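Local coordinates for O-methyltransferase, SAM-dependent (Legionella pneumophila subsp. pneumophila, PDB 3R3H), which probably transfers a methyl group from S-adenosylmethionine to a hydroxyl oxygen of a substrate that is not identified, at residues 82-93 / 113-124. Sequence-based numbering, arbitrary orientation.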
loop_
_atom_site.group_PDB
_atom_site.type_symbol
_atom_site.label_atom_id
_atom_site.label_comp_id
_atom_site.label_asym_id
_atom_site.label_seq_id
_atom_site.Cartn_x
_atom_site.Cartn_y
_atom_site.Cartn_z
ATOM N N LEU A 82 6.508 15.845 2.545
ATOM C CA LEU A 82 5.902 16.921 1.772
ATOM C C LEU A 82 6.932 17.947 1.321
ATOM O O LEU A 82 7.958 18.155 1.980
ATOM C CB LEU A 82 4.829 17.642 2.603
ATOM C CG LEU A 82 3.403 17.101 2.733
ATOM C CD1 LEU A 82 2.571 18.018 3.610
ATOM C CD2 LEU A 82 2.786 17.018 1.356
ATOM N N PRO A 83 6.669 18.607 0.182
ATOM C CA PRO A 83 7.605 19.619 -0.317
ATOM C C PRO A 83 7.468 20.931 0.483
ATOM O O PRO A 83 6.432 21.184 1.104
ATOM C CB PRO A 83 7.204 19.758 -1.787
ATOM C CG PRO A 83 5.735 19.485 -1.762
ATOM C CD PRO A 83 5.622 18.313 -0.819
ATOM N N ASP A 84 8.523 21.745 0.474
ATOM C CA ASP A 84 8.569 23.027 1.187
ATOM C C ASP A 84 7.269 23.847 1.163
ATOM O O ASP A 84 6.876 24.417 2.180
ATOM C CB ASP A 84 9.704 23.893 0.623
ATOM C CG ASP A 84 10.969 23.090 0.305
ATOM O OD1 ASP A 84 10.888 22.126 -0.504
ATOM O OD2 ASP A 84 12.046 23.438 0.851
ATOM N N ASP A 85 6.625 23.916 -0.005
ATOM C CA ASP A 85 5.373 24.666 -0.198
ATOM C C ASP A 85 4.117 23.909 0.253
ATOM O O ASP A 85 3.017 24.473 0.283
ATOM C CB ASP A 85 5.237 25.075 -1.672
ATOM C CG ASP A 85 5.274 23.878 -2.629
ATOM O OD1 ASP A 85 6.104 22.959 -2.425
ATOM O OD2 ASP A 85 4.476 23.862 -3.594
ATOM N N GLY A 86 4.299 22.634 0.602
ATOM C CA GLY A 86 3.208 21.790 1.056
ATOM C C GLY A 86 2.695 22.118 2.446
ATOM O O GLY A 86 3.267 22.934 3.165
ATOM N N GLN A 87 1.617 21.453 2.845
ATOM C CA GLN A 87 1.001 21.721 4.137
ATOM C C GLN A 87 0.191 20.532 4.649
ATOM O O GLN A 87 -0.436 19.822 3.866
ATOM C CB GLN A 87 0.089 22.929 3.973
ATOM C CG GLN A 87 -0.571 23.444 5.216
ATOM C CD GLN A 87 -1.696 24.395 4.864
ATOM O OE1 GLN A 87 -1.541 25.263 4.004
ATOM N NE2 GLN A 87 -2.838 24.235 5.519
ATOM N N VAL A 88 0.222 20.317 5.963
ATOM C CA VAL A 88 -0.538 19.245 6.596
ATOM C C VAL A 88 -1.411 19.810 7.715
ATOM O O VAL A 88 -0.941 20.528 8.583
ATOM C CB VAL A 88 0.389 18.091 7.140
ATOM C CG1 VAL A 88 1.743 18.620 7.505
ATOM C CG2 VAL A 88 -0.259 17.407 8.348
ATOM N N ILE A 89 -2.702 19.509 7.660
ATOM C CA ILE A 89 -3.639 19.963 8.674
ATOM C C ILE A 89 -4.005 18.764 9.546
ATOM O O ILE A 89 -4.725 17.866 9.118
ATOM C CB ILE A 89 -4.897 20.547 8.022
ATOM C CG1 ILE A 89 -4.518 21.830 7.286
ATOM C CG2 ILE A 89 -5.976 20.800 9.078
ATOM C CD1 ILE A 89 -5.681 22.531 6.657
ATOM N N THR A 90 -3.463 18.742 10.757
ATOM C CA THR A 90 -3.713 17.670 11.706
ATOM C C THR A 90 -4.867 18.118 12.606
ATOM O O THR A 90 -4.864 19.237 13.123
ATOM C CB THR A 90 -2.420 17.374 12.533
ATOM O OG1 THR A 90 -2.704 16.449 13.588
ATOM C CG2 THR A 90 -1.867 18.663 13.139
ATOM N N CYS A 91 -5.874 17.261 12.764
ATOM C CA CYS A 91 -7.032 17.608 13.588
ATOM C C CYS A 91 -7.011 16.729 14.818
ATOM O O CYS A 91 -7.251 15.522 14.706
ATOM C CB CYS A 91 -8.339 17.375 12.811
ATOM S SG CYS A 91 -8.451 18.165 11.138
ATOM N N ASP A 92 -6.704 17.310 15.981
ATOM C CA ASP A 92 -6.661 16.523 17.213
ATOM C C ASP A 92 -7.920 16.699 18.065
ATOM O O ASP A 92 -8.134 17.745 18.692
ATOM C CB ASP A 92 -5.419 16.849 18.044
ATOM C CG ASP A 92 -5.195 15.835 19.166
ATOM O OD1 ASP A 92 -4.355 16.077 20.066
ATOM O OD2 ASP A 92 -5.862 14.776 19.144
ATOM N N ILE A 93 -8.738 15.644 18.069
ATOM C CA ILE A 93 -10.009 15.597 18.783
ATOM C C ILE A 93 -9.800 15.263 20.249
ATOM O O ILE A 93 -10.685 15.477 21.080
ATOM C CB ILE A 93 -10.919 14.534 18.169
ATOM C CG1 ILE A 93 -10.360 13.142 18.467
ATOM C CG2 ILE A 93 -10.986 14.746 16.666
ATOM C CD1 ILE A 93 -11.255 12.008 18.065
ATOM N N LYS A 113 4.871 23.988 8.401
ATOM C CA LYS A 113 4.066 23.239 7.440
ATOM C C LYS A 113 2.875 22.557 8.131
ATOM O O LYS A 113 1.875 22.248 7.483
ATOM C CB LYS A 113 4.916 22.174 6.735
ATOM C CG LYS A 113 6.248 22.696 6.230
ATOM C CD LYS A 113 6.756 21.980 4.981
ATOM C CE LYS A 113 7.036 20.515 5.217
ATOM N NZ LYS A 113 7.842 19.926 4.101
ATOM N N ILE A 114 2.987 22.338 9.441
ATOM C CA ILE A 114 1.946 21.681 10.217
ATOM C C ILE A 114 0.959 22.662 10.870
ATOM O O ILE A 114 1.332 23.514 11.676
ATOM C CB ILE A 114 2.575 20.780 11.295
ATOM C CG1 ILE A 114 3.499 19.757 10.634
ATOM C CG2 ILE A 114 1.489 20.046 12.068
ATOM C CD1 ILE A 114 4.357 18.974 11.612
ATOM N N LYS A 115 -0.313 22.515 10.518
ATOM C CA LYS A 115 -1.377 23.365 11.025
ATOM C C LYS A 115 -2.310 22.560 11.946
ATOM O O LYS A 115 -3.188 21.843 11.477
ATOM C CB LYS A 115 -2.157 23.949 9.833
ATOM C CG LYS A 115 -2.796 25.308 10.086
ATOM C CD LYS A 115 -3.751 25.263 11.283
ATOM C CE LYS A 115 -4.187 26.650 11.734
ATOM N NZ LYS A 115 -5.224 27.248 10.842
ATOM N N LEU A 116 -2.115 22.687 13.255
ATOM C CA LEU A 116 -2.931 21.977 14.234
ATOM C C LEU A 116 -4.320 22.588 14.448
ATOM O O LEU A 116 -4.470 23.795 14.606
ATOM C CB LEU A 116 -2.196 21.928 15.570
ATOM C CG LEU A 116 -2.859 21.196 16.741
ATOM C CD1 LEU A 116 -2.894 19.686 16.467
ATOM C CD2 LEU A 116 -2.073 21.463 18.007
ATOM N N ARG A 117 -5.341 21.739 14.451
ATOM C CA ARG A 117 -6.719 22.188 14.659
ATOM C C ARG A 117 -7.300 21.348 15.772
ATOM O O ARG A 117 -7.576 20.172 15.581
ATOM C CB ARG A 117 -7.543 21.986 13.396
ATOM C CG ARG A 117 -7.061 22.799 12.222
ATOM C CD ARG A 117 -7.416 24.253 12.380
ATOM N NE ARG A 117 -8.408 24.658 11.388
ATOM C CZ ARG A 117 -9.718 24.743 11.612
ATOM N NH1 ARG A 117 -10.228 24.455 12.808
ATOM N NH2 ARG A 117 -10.525 25.116 10.627
ATOM N N LEU A 118 -7.478 21.947 16.939
ATOM C CA LEU A 118 -8.009 21.234 18.097
ATOM C C LEU A 118 -9.539 21.214 18.132
ATOM O O LEU A 118 -10.193 22.123 17.625
ATOM C CB LEU A 118 -7.478 21.885 19.380
ATOM C CG LEU A 118 -5.970 21.795 19.534
ATOM C CD1 LEU A 118 -5.518 22.777 20.590
ATOM C CD2 LEU A 118 -5.583 20.369 19.911
ATOM N N GLY A 119 -10.108 20.172 18.733
ATOM C CA GLY A 119 -11.557 20.091 18.839
ATOM C C GLY A 119 -12.205 19.007 17.995
ATOM O O GLY A 119 -11.548 18.407 17.133
ATOM N N PRO A 120 -13.506 18.731 18.228
ATOM C CA PRO A 120 -14.286 17.718 17.504
ATOM C C PRO A 120 -14.055 17.776 15.995
ATOM O O PRO A 120 -14.314 18.802 15.351
ATOM C CB PRO A 120 -15.720 18.060 17.898
ATOM C CG PRO A 120 -15.563 18.482 19.301
ATOM C CD PRO A 120 -14.356 19.401 19.231
ATOM N N ALA A 121 -13.573 16.661 15.446
ATOM C CA ALA A 121 -13.271 16.541 14.022
ATOM C C ALA A 121 -14.390 16.968 13.067
ATOM O O ALA A 121 -14.135 17.563 12.014
ATOM C CB ALA A 121 -12.844 15.114 13.721
ATOM N N LEU A 122 -15.630 16.655 13.425
ATOM C CA LEU A 122 -16.755 17.027 12.582
ATOM C C LEU A 122 -16.783 18.535 12.299
ATOM O O LEU A 122 -16.845 18.954 11.144
ATOM C CB LEU A 122 -18.061 16.600 13.238
ATOM C CG LEU A 122 -19.063 16.023 12.234
ATOM C CD1 LEU A 122 -18.956 14.502 12.225
ATOM C CD2 LEU A 122 -20.471 16.471 12.603
ATOM N N ASP A 123 -16.718 19.345 13.360
ATOM C CA ASP A 123 -16.735 20.806 13.224
ATOM C C ASP A 123 -15.565 21.323 12.419
ATOM O O ASP A 123 -15.726 22.184 11.558
ATOM C CB ASP A 123 -16.708 21.490 14.589
ATOM C CG ASP A 123 -17.867 21.092 15.464
ATOM O OD1 ASP A 123 -17.799 19.992 16.057
ATOM O OD2 ASP A 123 -18.844 21.877 15.547
ATOM N N THR A 124 -14.384 20.800 12.713
ATOM C CA THR A 124 -13.185 21.214 12.012
ATOM C C THR A 124 -13.300 20.947 10.511
ATOM O O THR A 124 -12.814 21.735 9.700
ATOM C CB THR A 124 -11.949 20.480 12.570
ATOM O OG1 THR A 124 -11.799 20.771 13.967
ATOM C CG2 THR A 124 -10.697 20.909 11.822
#
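Val88 and Ile114 lie side by side on neighbouring parallel strands, CG1 to CG1 3.8 Å, in the Rossmann-like sheet of a class I methyltransferase. Strands 87-92 and 114-118, joined through helix 102-107 as a beta-alpha-beta unit, form one flank of that sheet, with 114-118 outermost in the chain. Between them Lys115 N binds Val88 O at 2.8 Å, and Arg117 N meets Thr90 O almost head-on, with a C=O...N angle of 170°. On the face of Val88, Thr90 CG2 touches Ile114 CG2; Thr90 CG2 also lies 3.6 Å from Leu116 CD1. Thr90 OG1, anti to the backbone N (chi1 172°), turns from these carbons to hydrogen-bond Glu66 OE2. Asp92 CB packs against Leu118 CD2 and Leu116 CD1, while OD2 accepts from the backbone N of Asn94 and of Phe70. On the other face Ile89 CG2 runs alongside Arg117 CG. Thr124 CG2, from helix 121-132, meets Cys91 SG at 3.6 Å and also lies over one face of the Arg117 guanidinium, toward its rim; Arg117 NH2 hydrogen-bonds Ser127 OG. Lys113 bends at chi3 (-63°) and reaches back past Asp84 O, its NZ also bonded to Ser79 O; from above the carbonyl plane, Lys113 NZ grips Leu82 O at 2.8 Å.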